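Local coordinates for protein DNA polymerase sliding clamp 2 (Thermococcus kodakarensis, PDB 3LX2) that forms a ring-shaped homotrimer around DNA and probably serves as a moving platform that tethers DNA polymerase and other proteins during replication, at residues I5-D8 with E12-S15; S15-L20 with K74-V79; F24-F29 with P114-N119; F98-L103 with N108-L113; A147-S152 with Y204-L209. All coordinates share one frame; numbering follows the deposited sequence.

Contact 1. Residues I5-D8 with E12-S15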
# COMPACT_ATOMS: atom_id res chain seq x y z
N ILE A 5 29.47 -8.91 -16.03
CA ILE A 5 28.33 -9.77 -16.23
C ILE A 5 27.10 -8.88 -16.38
O ILE A 5 26.93 -7.91 -15.63
CB ILE A 5 28.17 -10.70 -14.99
CG1 ILE A 5 29.20 -11.82 -15.06
CG2 ILE A 5 26.76 -11.26 -14.86
CD1 ILE A 5 29.40 -12.58 -13.71
N VAL A 6 26.23 -9.22 -17.32
CA VAL A 6 25.07 -8.44 -17.60
C VAL A 6 23.86 -9.36 -17.57
O VAL A 6 23.83 -10.36 -18.32
CB VAL A 6 25.12 -7.81 -19.00
CG1 VAL A 6 23.92 -6.97 -19.20
CG2 VAL A 6 26.41 -6.95 -19.22
N PHE A 7 22.89 -9.03 -16.72
CA PHE A 7 21.65 -9.79 -16.66
C PHE A 7 20.51 -8.88 -17.13
O PHE A 7 20.44 -7.73 -16.77
CB PHE A 7 21.44 -10.35 -15.23
CG PHE A 7 20.28 -11.34 -15.10
CD1 PHE A 7 20.32 -12.60 -15.71
CD2 PHE A 7 19.15 -11.03 -14.32
CE1 PHE A 7 19.23 -13.55 -15.55
CE2 PHE A 7 18.07 -11.96 -14.14
CZ PHE A 7 18.11 -13.22 -14.75
N ASP A 8 19.60 -9.36 -17.95
CA ASP A 8 18.63 -8.42 -18.53
C ASP A 8 17.41 -8.10 -17.67
O ASP A 8 16.48 -7.42 -18.14
CB ASP A 8 18.17 -8.88 -19.91
CG ASP A 8 17.46 -10.18 -19.85
OD1 ASP A 8 17.09 -10.59 -18.73
OD2 ASP A 8 17.24 -10.78 -20.92
N GLU A 12 14.01 -9.27 -11.63
CA GLU A 12 14.18 -10.70 -11.36
C GLU A 12 15.28 -10.89 -10.36
O GLU A 12 15.05 -11.49 -9.32
CB GLU A 12 14.43 -11.51 -12.62
CG GLU A 12 13.22 -12.33 -13.00
CD GLU A 12 13.31 -12.92 -14.40
OE1 GLU A 12 14.44 -13.15 -14.90
OE2 GLU A 12 12.24 -13.14 -15.00
N PHE A 13 16.46 -10.33 -10.60
CA PHE A 13 17.59 -10.57 -9.67
C PHE A 13 17.36 -10.03 -8.27
O PHE A 13 17.83 -10.60 -7.29
CB PHE A 13 18.84 -9.92 -10.21
CG PHE A 13 20.07 -10.65 -9.91
CD1 PHE A 13 20.85 -10.29 -8.83
CD2 PHE A 13 20.52 -11.67 -10.75
CE1 PHE A 13 22.07 -10.95 -8.55
CE2 PHE A 13 21.77 -12.36 -10.45
CZ PHE A 13 22.52 -11.98 -9.33
N GLU A 14 16.65 -8.89 -8.18
CA GLU A 14 16.23 -8.32 -6.89
C GLU A 14 15.54 -9.40 -6.04
O GLU A 14 15.68 -9.45 -4.84
CB GLU A 14 15.24 -7.20 -7.15
CG GLU A 14 14.71 -6.42 -5.93
CD GLU A 14 13.59 -7.15 -5.22
OE1 GLU A 14 12.96 -8.01 -5.86
OE2 GLU A 14 13.37 -6.94 -4.01
N SER A 15 14.79 -10.26 -6.71
CA SER A 15 13.90 -11.12 -6.08
C SER A 15 14.61 -12.37 -5.52
O SER A 15 14.28 -12.89 -4.45
CB SER A 15 12.77 -11.41 -7.07
OG SER A 15 12.49 -12.77 -6.95

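Contact 2. Residues S15-L20 with K74-V79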
# COMPACT_ATOMS: atom_id res chain seq x y z
N SER A 15 14.79 -10.26 -6.71
CA SER A 15 13.90 -11.12 -6.08
C SER A 15 14.61 -12.37 -5.52
O SER A 15 14.28 -12.89 -4.45
CB SER A 15 12.77 -11.41 -7.07
OG SER A 15 12.49 -12.77 -6.95
N LEU A 16 15.64 -12.82 -6.20
CA LEU A 16 16.59 -13.74 -5.62
C LEU A 16 17.33 -13.12 -4.44
O LEU A 16 17.58 -13.78 -3.41
CB LEU A 16 17.62 -14.07 -6.66
CG LEU A 16 18.68 -15.06 -6.23
CD1 LEU A 16 18.09 -16.46 -6.11
CD2 LEU A 16 19.82 -15.00 -7.29
N ILE A 17 17.73 -11.87 -4.56
CA ILE A 17 18.51 -11.32 -3.46
C ILE A 17 17.63 -11.16 -2.22
O ILE A 17 18.13 -11.36 -1.09
CB ILE A 17 19.27 -10.04 -3.85
CG1 ILE A 17 20.30 -10.36 -4.95
CG2 ILE A 17 20.01 -9.45 -2.72
CD1 ILE A 17 21.16 -11.46 -4.62
N ALA A 18 16.35 -10.84 -2.46
CA ALA A 18 15.36 -10.66 -1.41
C ALA A 18 15.18 -11.98 -0.62
O ALA A 18 15.10 -11.98 0.60
CB ALA A 18 14.00 -10.14 -1.97
N THR A 19 15.19 -13.09 -1.30
CA THR A 19 15.07 -14.32 -0.57
C THR A 19 16.32 -14.58 0.31
O THR A 19 16.20 -14.97 1.45
CB THR A 19 14.75 -15.40 -1.55
OG1 THR A 19 13.64 -14.92 -2.31
CG2 THR A 19 14.38 -16.67 -0.88
N LEU A 20 17.50 -14.26 -0.19
CA LEU A 20 18.74 -14.52 0.54
C LEU A 20 18.87 -13.66 1.76
O LEU A 20 19.27 -14.13 2.84
CB LEU A 20 19.98 -14.40 -0.37
CG LEU A 20 19.93 -15.27 -1.62
CD1 LEU A 20 21.25 -15.21 -2.48
CD2 LEU A 20 19.58 -16.70 -1.27
N LYS A 74 22.04 -6.90 2.60
CA LYS A 74 21.10 -5.84 2.75
C LYS A 74 21.56 -4.60 2.01
O LYS A 74 20.73 -3.80 1.65
CB LYS A 74 20.85 -5.54 4.23
CG LYS A 74 19.92 -4.36 4.46
CD LYS A 74 19.78 -3.92 5.94
CE LYS A 74 19.00 -4.93 6.78
NZ LYS A 74 19.91 -5.91 7.42
N ARG A 75 22.86 -4.38 1.82
CA ARG A 75 23.29 -3.16 1.10
C ARG A 75 22.94 -3.27 -0.39
O ARG A 75 22.44 -2.33 -1.03
CB ARG A 75 24.80 -2.98 1.23
CG ARG A 75 25.26 -1.86 2.13
CD ARG A 75 26.77 -1.71 1.90
NE ARG A 75 27.11 -0.29 1.80
CZ ARG A 75 28.06 0.33 2.48
NH1 ARG A 75 28.85 -0.33 3.32
NH2 ARG A 75 28.25 1.63 2.27
N PHE A 76 23.22 -4.45 -0.92
CA PHE A 76 23.04 -4.80 -2.29
C PHE A 76 21.58 -4.82 -2.60
O PHE A 76 21.17 -4.42 -3.67
CB PHE A 76 23.59 -6.20 -2.48
CG PHE A 76 23.64 -6.65 -3.90
CD1 PHE A 76 23.93 -5.75 -4.92
CD2 PHE A 76 23.43 -7.99 -4.21
CE1 PHE A 76 24.01 -6.18 -6.25
CE2 PHE A 76 23.48 -8.42 -5.55
CZ PHE A 76 23.78 -7.50 -6.57
N LEU A 77 20.79 -5.29 -1.66
CA LEU A 77 19.36 -5.43 -1.87
C LEU A 77 18.71 -4.06 -2.03
O LEU A 77 17.85 -3.89 -2.90
CB LEU A 77 18.66 -6.20 -0.75
CG LEU A 77 17.12 -6.29 -0.87
CD1 LEU A 77 16.71 -6.97 -2.17
CD2 LEU A 77 16.56 -7.02 0.36
N LYS A 78 19.15 -3.10 -1.22
CA LYS A 78 18.63 -1.72 -1.39
C LYS A 78 18.88 -1.12 -2.78
O LYS A 78 17.99 -0.45 -3.32
CB LYS A 78 19.12 -0.76 -0.29
CG LYS A 78 18.59 -1.17 1.06
CD LYS A 78 19.19 -0.30 2.18
CE LYS A 78 18.30 -0.38 3.43
NZ LYS A 78 18.54 0.80 4.37
N VAL A 79 20.06 -1.35 -3.35
CA VAL A 79 20.36 -0.92 -4.69
C VAL A 79 19.40 -1.57 -5.62
O VAL A 79 18.79 -0.90 -6.48
CB VAL A 79 21.74 -1.33 -5.13
CG1 VAL A 79 21.90 -1.10 -6.60
CG2 VAL A 79 22.82 -0.57 -4.33

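Contact 3. Residues F24-F29 with P114-N119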
# COMPACT_ATOMS: atom_id res chain seq x y z
N PHE A 24 20.56 -14.52 5.65
CA PHE A 24 21.97 -14.23 5.76
C PHE A 24 22.26 -12.76 5.68
O PHE A 24 21.64 -12.04 4.93
CB PHE A 24 22.75 -14.93 4.66
CG PHE A 24 22.25 -16.30 4.35
CD1 PHE A 24 22.49 -17.36 5.23
CD2 PHE A 24 21.50 -16.52 3.23
CE1 PHE A 24 22.00 -18.63 4.94
CE2 PHE A 24 21.02 -17.76 2.94
CZ PHE A 24 21.26 -18.83 3.80
N ASP A 25 23.25 -12.32 6.44
CA ASP A 25 23.61 -10.92 6.49
C ASP A 25 24.52 -10.61 5.29
O ASP A 25 24.53 -9.49 4.78
CB ASP A 25 24.30 -10.59 7.82
CG ASP A 25 23.47 -11.03 9.05
OD1 ASP A 25 22.28 -10.66 9.15
OD2 ASP A 25 24.01 -11.74 9.94
N GLU A 26 25.28 -11.63 4.88
CA GLU A 26 26.32 -11.50 3.90
C GLU A 26 26.28 -12.71 3.01
O GLU A 26 25.92 -13.80 3.46
CB GLU A 26 27.71 -11.46 4.57
CG GLU A 26 27.76 -10.70 5.92
CD GLU A 26 29.19 -10.40 6.37
OE1 GLU A 26 30.04 -11.36 6.37
OE2 GLU A 26 29.46 -9.19 6.70
N ALA A 27 26.65 -12.53 1.74
CA ALA A 27 26.79 -13.69 0.90
C ALA A 27 28.09 -13.74 0.15
O ALA A 27 28.61 -12.72 -0.30
CB ALA A 27 25.66 -13.78 -0.01
N VAL A 28 28.63 -14.94 0.04
CA VAL A 28 29.78 -15.20 -0.79
C VAL A 28 29.41 -15.73 -2.17
O VAL A 28 28.88 -16.82 -2.33
CB VAL A 28 30.68 -16.25 -0.09
CG1 VAL A 28 31.95 -16.53 -0.95
CG2 VAL A 28 31.03 -15.79 1.36
N PHE A 29 29.75 -14.97 -3.19
CA PHE A 29 29.47 -15.41 -4.54
C PHE A 29 30.71 -15.99 -5.17
O PHE A 29 31.68 -15.29 -5.40
CB PHE A 29 28.91 -14.26 -5.36
CG PHE A 29 27.40 -14.15 -5.33
CD1 PHE A 29 26.63 -14.92 -4.46
CD2 PHE A 29 26.73 -13.27 -6.19
CE1 PHE A 29 25.26 -14.82 -4.43
CE2 PHE A 29 25.35 -13.17 -6.15
CZ PHE A 29 24.61 -13.96 -5.26
N PRO A 114 31.46 -1.82 -1.14
CA PRO A 114 32.73 -2.34 -0.59
C PRO A 114 32.62 -3.83 -0.41
O PRO A 114 31.61 -4.32 0.07
CB PRO A 114 32.84 -1.66 0.76
CG PRO A 114 31.38 -1.49 1.21
CD PRO A 114 30.60 -1.25 -0.08
N LEU A 115 33.62 -4.55 -0.86
CA LEU A 115 33.65 -5.98 -0.72
C LEU A 115 34.17 -6.33 0.64
O LEU A 115 34.81 -5.50 1.29
CB LEU A 115 34.59 -6.56 -1.76
CG LEU A 115 34.03 -6.39 -3.17
CD1 LEU A 115 35.06 -6.75 -4.20
CD2 LEU A 115 32.76 -7.24 -3.28
N ILE A 116 33.89 -7.55 1.09
CA ILE A 116 34.42 -7.99 2.37
C ILE A 116 35.11 -9.34 2.30
O ILE A 116 35.08 -10.00 1.26
CB ILE A 116 33.37 -7.93 3.53
CG1 ILE A 116 32.35 -9.04 3.39
CG2 ILE A 116 32.77 -6.51 3.67
CD1 ILE A 116 31.11 -8.82 4.18
N ASP A 117 35.72 -9.72 3.43
CA ASP A 117 36.36 -11.03 3.63
C ASP A 117 35.56 -12.18 3.03
O ASP A 117 34.46 -12.48 3.49
CB ASP A 117 36.62 -11.28 5.14
CG ASP A 117 37.72 -12.36 5.41
OD1 ASP A 117 38.16 -13.03 4.44
OD2 ASP A 117 38.16 -12.54 6.59
N ALA A 118 36.13 -12.83 2.02
CA ALA A 118 35.47 -13.93 1.27
C ALA A 118 35.77 -15.38 1.75
O ALA A 118 35.63 -16.34 0.98
CB ALA A 118 35.78 -13.78 -0.23
N ASN A 119 36.13 -15.52 3.04
CA ASN A 119 36.52 -16.78 3.73
C ASN A 119 35.42 -17.80 4.07
O ASN A 119 35.28 -18.22 5.24
CB ASN A 119 37.27 -16.46 5.04
CG ASN A 119 38.71 -16.03 4.82
OD1 ASN A 119 39.22 -16.06 3.69
ND2 ASN A 119 39.38 -15.62 5.92

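Contact 4. Residues F98-L103 with N108-L113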
# COMPACT_ATOMS: atom_id res chain seq x y z
N PHE A 98 35.91 -3.19 -4.81
CA PHE A 98 34.51 -2.80 -4.85
C PHE A 98 33.75 -3.62 -5.89
O PHE A 98 34.28 -3.94 -6.95
CB PHE A 98 34.38 -1.32 -5.22
CG PHE A 98 34.45 -0.40 -4.05
CD1 PHE A 98 33.32 -0.10 -3.32
CD2 PHE A 98 35.66 0.18 -3.68
CE1 PHE A 98 33.38 0.77 -2.21
CE2 PHE A 98 35.74 1.05 -2.59
CZ PHE A 98 34.60 1.35 -1.86
N LEU A 99 32.51 -3.98 -5.59
CA LEU A 99 31.65 -4.45 -6.68
C LEU A 99 31.03 -3.21 -7.33
O LEU A 99 30.43 -2.35 -6.65
CB LEU A 99 30.56 -5.35 -6.14
CG LEU A 99 29.36 -5.78 -6.99
CD1 LEU A 99 29.75 -6.78 -8.04
CD2 LEU A 99 28.32 -6.41 -6.05
N GLU A 100 31.20 -3.09 -8.62
CA GLU A 100 30.45 -2.06 -9.29
C GLU A 100 29.08 -2.62 -9.79
O GLU A 100 29.03 -3.68 -10.47
CB GLU A 100 31.30 -1.38 -10.37
CG GLU A 100 30.53 -0.38 -11.20
CD GLU A 100 31.46 0.54 -12.00
OE1 GLU A 100 32.54 0.06 -12.48
OE2 GLU A 100 31.09 1.75 -12.14
N VAL A 101 27.99 -1.89 -9.45
CA VAL A 101 26.62 -2.32 -9.80
C VAL A 101 25.93 -1.26 -10.64
O VAL A 101 25.80 -0.09 -10.25
CB VAL A 101 25.74 -2.51 -8.53
CG1 VAL A 101 24.32 -3.05 -8.88
CG2 VAL A 101 26.43 -3.38 -7.50
N GLY A 102 25.47 -1.66 -11.81
CA GLY A 102 24.83 -0.71 -12.67
C GLY A 102 23.39 -1.04 -12.93
O GLY A 102 23.02 -2.20 -13.03
N LEU A 103 22.57 0.00 -13.06
CA LEU A 103 21.14 -0.18 -13.37
C LEU A 103 20.87 0.62 -14.63
O LEU A 103 20.97 1.84 -14.63
CB LEU A 103 20.26 0.31 -12.22
CG LEU A 103 20.35 -0.44 -10.86
CD1 LEU A 103 19.40 0.22 -9.82
CD2 LEU A 103 19.95 -1.88 -10.99
N ASN A 108 21.24 5.70 -16.53
CA ASN A 108 22.21 4.70 -16.09
C ASN A 108 22.72 5.12 -14.72
O ASN A 108 23.29 6.22 -14.55
CB ASN A 108 23.39 4.53 -17.11
CG ASN A 108 22.94 3.90 -18.48
OD1 ASN A 108 21.80 3.50 -18.65
ND2 ASN A 108 23.87 3.85 -19.45
N THR A 109 22.51 4.24 -13.75
CA THR A 109 22.89 4.47 -12.36
C THR A 109 23.93 3.39 -11.99
O THR A 109 23.74 2.17 -12.32
CB THR A 109 21.64 4.40 -11.45
OG1 THR A 109 20.79 5.53 -11.70
CG2 THR A 109 22.02 4.45 -9.99
N TRP A 110 25.04 3.83 -11.37
CA TRP A 110 26.22 3.00 -11.14
C TRP A 110 26.66 3.18 -9.73
O TRP A 110 27.07 4.29 -9.32
CB TRP A 110 27.40 3.34 -12.06
CG TRP A 110 27.26 3.05 -13.52
CD1 TRP A 110 26.88 3.95 -14.51
CD2 TRP A 110 27.48 1.80 -14.20
NE1 TRP A 110 26.89 3.34 -15.75
CE2 TRP A 110 27.23 2.02 -15.59
CE3 TRP A 110 27.91 0.54 -13.79
CZ2 TRP A 110 27.38 1.03 -16.55
CZ3 TRP A 110 28.06 -0.46 -14.74
CH2 TRP A 110 27.78 -0.21 -16.11
N PHE A 111 26.57 2.10 -8.97
CA PHE A 111 26.93 2.07 -7.58
C PHE A 111 28.23 1.34 -7.42
O PHE A 111 28.54 0.40 -8.17
CB PHE A 111 25.93 1.21 -6.82
CG PHE A 111 24.71 1.92 -6.45
CD1 PHE A 111 24.68 2.71 -5.31
CD2 PHE A 111 23.58 1.84 -7.26
CE1 PHE A 111 23.52 3.41 -4.98
CE2 PHE A 111 22.45 2.54 -6.94
CZ PHE A 111 22.42 3.32 -5.79
N LYS A 112 28.96 1.73 -6.39
CA LYS A 112 30.10 0.92 -5.94
C LYS A 112 29.96 0.49 -4.48
O LYS A 112 29.76 1.34 -3.58
CB LYS A 112 31.41 1.63 -6.19
CG LYS A 112 31.90 1.38 -7.58
CD LYS A 112 33.33 1.82 -7.79
CE LYS A 112 33.36 3.31 -8.03
NZ LYS A 112 34.57 3.67 -8.81
N LEU A 113 30.06 -0.82 -4.27
CA LEU A 113 29.86 -1.37 -2.92
C LEU A 113 31.11 -2.04 -2.41
O LEU A 113 31.74 -2.79 -3.16
CB LEU A 113 28.71 -2.37 -2.88
CG LEU A 113 27.44 -2.12 -3.68
CD1 LEU A 113 26.65 -3.44 -3.72
CD2 LEU A 113 26.59 -0.95 -3.15

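Contact 5. Residues A147-S152 with Y204-L209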
# COMPACT_ATOMS: atom_id res chain seq x y z
N ALA A 147 -1.71 -20.51 5.78
CA ALA A 147 -2.79 -21.04 6.57
C ALA A 147 -2.21 -21.68 7.85
O ALA A 147 -2.81 -21.61 8.93
CB ALA A 147 -3.60 -22.02 5.76
N ALA A 148 -1.06 -22.31 7.72
CA ALA A 148 -0.40 -22.87 8.90
C ALA A 148 -0.12 -21.72 9.89
O ALA A 148 -0.62 -21.76 11.01
CB ALA A 148 0.87 -23.64 8.54
N LYS A 149 0.61 -20.69 9.43
CA LYS A 149 1.01 -19.59 10.30
C LYS A 149 -0.08 -19.13 11.26
O LYS A 149 0.22 -18.75 12.38
CB LYS A 149 1.54 -18.37 9.52
CG LYS A 149 1.82 -17.14 10.40
CD LYS A 149 3.11 -16.36 10.07
CE LYS A 149 2.89 -15.42 8.86
NZ LYS A 149 3.51 -14.12 9.09
N LEU A 150 -1.33 -19.13 10.82
CA LEU A 150 -2.42 -18.70 11.67
C LEU A 150 -2.59 -19.63 12.85
O LEU A 150 -3.09 -19.24 13.90
CB LEU A 150 -3.69 -18.69 10.86
CG LEU A 150 -4.36 -17.35 10.58
CD1 LEU A 150 -3.41 -16.15 10.50
CD2 LEU A 150 -5.18 -17.47 9.30
N VAL A 151 -2.17 -20.87 12.69
CA VAL A 151 -2.48 -21.88 13.63
C VAL A 151 -1.29 -22.22 14.49
O VAL A 151 -1.47 -22.54 15.67
CB VAL A 151 -3.03 -23.07 12.88
CG1 VAL A 151 -3.08 -24.33 13.73
CG2 VAL A 151 -4.41 -22.68 12.39
N SER A 152 -0.07 -22.09 13.93
CA SER A 152 1.13 -22.61 14.56
C SER A 152 2.39 -22.02 13.99
O SER A 152 2.36 -21.36 12.98
CB SER A 152 1.18 -24.12 14.36
OG SER A 152 2.39 -24.66 14.89
N TYR A 204 10.38 -19.80 8.36
CA TYR A 204 11.37 -20.16 7.36
C TYR A 204 10.81 -20.35 5.90
O TYR A 204 11.30 -19.72 4.95
CB TYR A 204 12.23 -21.33 7.88
CG TYR A 204 13.06 -20.97 9.14
CD1 TYR A 204 14.31 -20.35 9.02
CD2 TYR A 204 12.60 -21.24 10.43
CE1 TYR A 204 15.08 -20.00 10.16
CE2 TYR A 204 13.35 -20.88 11.60
CZ TYR A 204 14.59 -20.28 11.45
OH TYR A 204 15.37 -19.92 12.55
N LEU A 205 9.74 -21.13 5.74
CA LEU A 205 9.19 -21.46 4.41
C LEU A 205 8.57 -20.26 3.69
O LEU A 205 8.69 -20.08 2.45
CB LEU A 205 8.17 -22.60 4.51
CG LEU A 205 8.54 -23.92 5.25
CD1 LEU A 205 7.64 -25.01 4.84
CD2 LEU A 205 9.96 -24.40 5.01
N GLU A 206 7.90 -19.43 4.48
CA GLU A 206 7.20 -18.28 4.02
C GLU A 206 8.20 -17.26 3.46
O GLU A 206 7.91 -16.55 2.51
CB GLU A 206 6.39 -17.69 5.18
CG GLU A 206 6.09 -16.18 5.07
CD GLU A 206 5.07 -15.70 6.12
OE1 GLU A 206 5.43 -15.67 7.35
OE2 GLU A 206 3.93 -15.35 5.68
N ASP A 207 9.36 -17.17 4.09
CA ASP A 207 10.42 -16.29 3.60
C ASP A 207 11.10 -16.83 2.33
O ASP A 207 11.53 -16.06 1.47
CB ASP A 207 11.47 -16.03 4.69
CG ASP A 207 11.07 -14.93 5.67
OD1 ASP A 207 10.15 -14.13 5.38
OD2 ASP A 207 11.70 -14.84 6.75
N ILE A 208 11.15 -18.15 2.20
CA ILE A 208 11.69 -18.78 1.01
C ILE A 208 10.78 -18.51 -0.20
O ILE A 208 11.28 -18.15 -1.24
CB ILE A 208 11.89 -20.32 1.22
CG1 ILE A 208 12.95 -20.59 2.31
CG2 ILE A 208 12.18 -21.06 -0.12
CD1 ILE A 208 13.19 -22.09 2.66
N LEU A 209 9.46 -18.70 -0.03
CA LEU A 209 8.43 -18.66 -1.10
C LEU A 209 7.93 -17.27 -1.48
O LEU A 209 7.19 -17.12 -2.44
CB LEU A 209 7.20 -19.51 -0.69
CG LEU A 209 7.41 -21.02 -0.33
CD1 LEU A 209 6.22 -21.66 0.46
CD2 LEU A 209 7.84 -21.90 -1.57

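Contact 1. Residues I5-D8 with E12-S15
Phe7 and Phe13 meet as an offset edge-to-face pair at a strand-to-helix junction in the N-terminal domain of this PCNA-family subunit, where strand 3-7 passes through a short turn into helix 10-21. The edge of the Phe13 ring is directed at the face of Phe7, with centroids 5.8 Å apart and planes inclined by 61°. The closest atoms of the pair are Phe7 CD2 and Phe13 CD2, at 3.9 Å, and both rings are buried.

Phe7 reaches the helix because its CG stands anti to the backbone nitrogen (chi1 -171°), which carries the ring off the strand toward Glu12 and Phe13. Glu12, one residue before Phe13, meets the far end of the same ring. Its CB lies at the ring edge, in the ring plane, 4.0 Å from Phe7 CE2, and its extended chain then carries the carboxylate past CZ.

A second shell fixes both partners. The backbone of Phe7 is hydrogen-bonded to Leu89 in the adjacent strand 88-93, and the Phe7 ring also meets that of Phe58. The amide of Glu12 is hydrogen-bonded to the hydroxyl of Ser9 in the turn. Arg235 forms salt bridges with both Asp8 and Glu12, which probably offsets the repulsion expected between Asp8 OD1 and Glu12 OE1, 5.3 Å apart. With the guanidinium group of Arg235 as its polar partner, Glu12 OE1 still passes 3.7 Å from Phe7 CZ.

Contact 2. Residues S15-L20 with K74-V79
Ile17 faces Phe76 and Leu77 between two helices of the N-terminal domain, helix 10-21 and helix 73-80, which form a roughly antiparallel pair. Their axes approach to 9.6 Å here, with the N-to-C directions 149° apart. In the PCNA family such helices line the central channel through which DNA passes, while the sheets form the outside of the ring.

The side chain of Ile17 branches at CB, and the two branches take different partners. Ile17 CG2 sits between the helices, 4.0 Å from Leu77 CB and equally near Phe76 CD2. The other branch, held beside the backbone nitrogen (chi1 -63°), packs obliquely against the Phe76 ring, on the side of CD2 and CE2: Ile17 CG1 lies 3.8 Å from Phe76 CE2, and the terminal Ile17 CD1 is 3.9 Å from Phe76 CE2. The isoleucine thus crosses the phenylalanine at about a right angle, whereas it and Leu77 slide past each other in opposite directions.

Around this apolar seam, Leu73 and Leu80 of helix 73-80 also pack on Ile17, and Phe71 meets the Phe76 ring edge-to-face. Arg75, on the same helix, forms a salt bridge with Asp172 of the second subunit. The remaining link between the helices comes from Leu77, whose CD1 settles against helix 10-21, 3.9 Å from Ala18 N and 4.2 Å from Ala18 CB.

Contact 3. Residues F24-F29 with P114-N119
Glu26 and Ile116 form the tight end of a surface contact between strand 26-31 and the long segment after strand 108-114. By its position between the two domains, that segment probably corresponds to the interdomain connector of PCNA, which in relatives contributes to the docking site for partner proteins. The glutamate chain is extended beyond CG and crosses the isoleucine at about a right angle, so that the carboxylate lies against a single methyl group, Ile116 CD1. The modelled separation of 3.0 Å from Glu26 OE2 to Ile116 CD1 is short for such a pair, and the exact placement is doubtful. Ile116 holds CG1 between its backbone nitrogen and carbonyl carbon (chi1 73°), the crowded position, and this directs CD1 at the strand.

Between the two segments runs the edge strand 67-72. The backbone of Ile116 is hydrogen-bonded to Ala70, which the side chains of both Ile116 and Val28 also touch, so much of the attachment passes through this third strand. Glu26 is exposed to solvent even at the tight end, and toward Ala118 the direct contact slackens. Ala118 and Val28 have CA atoms 6.2 Å apart, yet their nearest approach is that of Val28 CG1 to Ala118 O, at 4.2 Å.

Contact 4. Residues F98-L103 with N108-L113
Trp110 lays one face of its indole over Gly102, with Gly102 CA 3.4 Å above the ring plane and offset toward the rim. The glycine, having no side chain, lets the indole lie close over the backbone. Glu100 approaches the same ring obliquely, its OE2 3.8 Å from Trp110 CE3 and its carboxylate turned 66° from the indole plane. On the reverse side of the sheet, the Phe111 ring has Val101 O at its edge, near its plane.

Beneath these groups is a regular antiparallel beta hairpin, strands 98-104 and 108-114. Leu99-Leu113, Val101-Phe111 and Leu103-Thr109 are its hydrogen-bonded pairs, with two bonds each. In the central pair, Val101 N to Phe111 O and Phe111 N to Val101 O both span 2.7 Å and are nearly straight, at 172°. Leu113 CD1 nestles 3.8 Å from Val101 CG2 on the apolar face.

That face, with Val101, Phe111 and Leu113, packs against helix 73-80 through Phe76 and Val79. Strand 88-93 flanks strand 98-104, whereas strand 108-114 continues the sheet into the second subunit by an antiparallel ladder. There Thr109 OG1 is hydrogen-bonded to Thr177 OG1 of the second subunit.

Contact 5. Residues A147-S152 with Y204-L209
Lys149 leaves its helix with CG anti to the backbone nitrogen (chi1 173°), then bends at each of its later torsions, and this folding swings its end across to Glu206. The glutamate also starts away from its own nitrogen (chi1 154°) but stays extended, reaching straight out from its helix. The two chains cross at about a right angle and join in a salt bridge, Lys149 NZ to Glu206 OE1 at 3.0 Å. The ammonium group favours that oxygen, for Glu206 OE2 lies 3.6 Å from Lys149 NZ. Lys149 CE is also modelled 3.0 Å from Glu206 OE1, short for a carbon and an oxygen, so the exact placement of the lysine end is doubtful.

Helices 138-151 and 202-209, which carry the pair, belong to the C-terminal domain; in PCNA rings the helices face the central DNA channel. Their backbones are well separated here, the CA atoms of Lys149 and Glu206 being 8.9 Å apart, so the long side chains bridge the gap at a surface. Apolar packing lies deeper, with Ala148 and Leu205 both touching Ile155 of strand 154-159, and Leu209 resting on Leu141 and Val145. Glu206 has a second, weak and long ion pair through OE2 with Arg210. Close by, Ala147 and Leu150 pack on Phe111 and Leu82 of the third subunit.

Overall arrangement
Contacts 1 and 2 are buried and share helix 10-21: an aromatic pair ties its start to strand 3-7, and apolar packing of aliphatic side chains and one aromatic ring ties its middle to helix 73-80. Contact 4 is partly buried, and its dense ladder of backbone bonds contrasts with the side-chain packing of those two; Phe76 and Val79 of contact 2 rest on its apolar face. Contacts 3 and 5 lie at the surface and are sparse, the former pressing a carboxylate on a methyl, the latter pairing opposite charges. Contact 3 continues directly from contact 4 at Pro114. Contact 5, in the other domain, touches contact 2 where Thr19 meets Asp207 and Ile208.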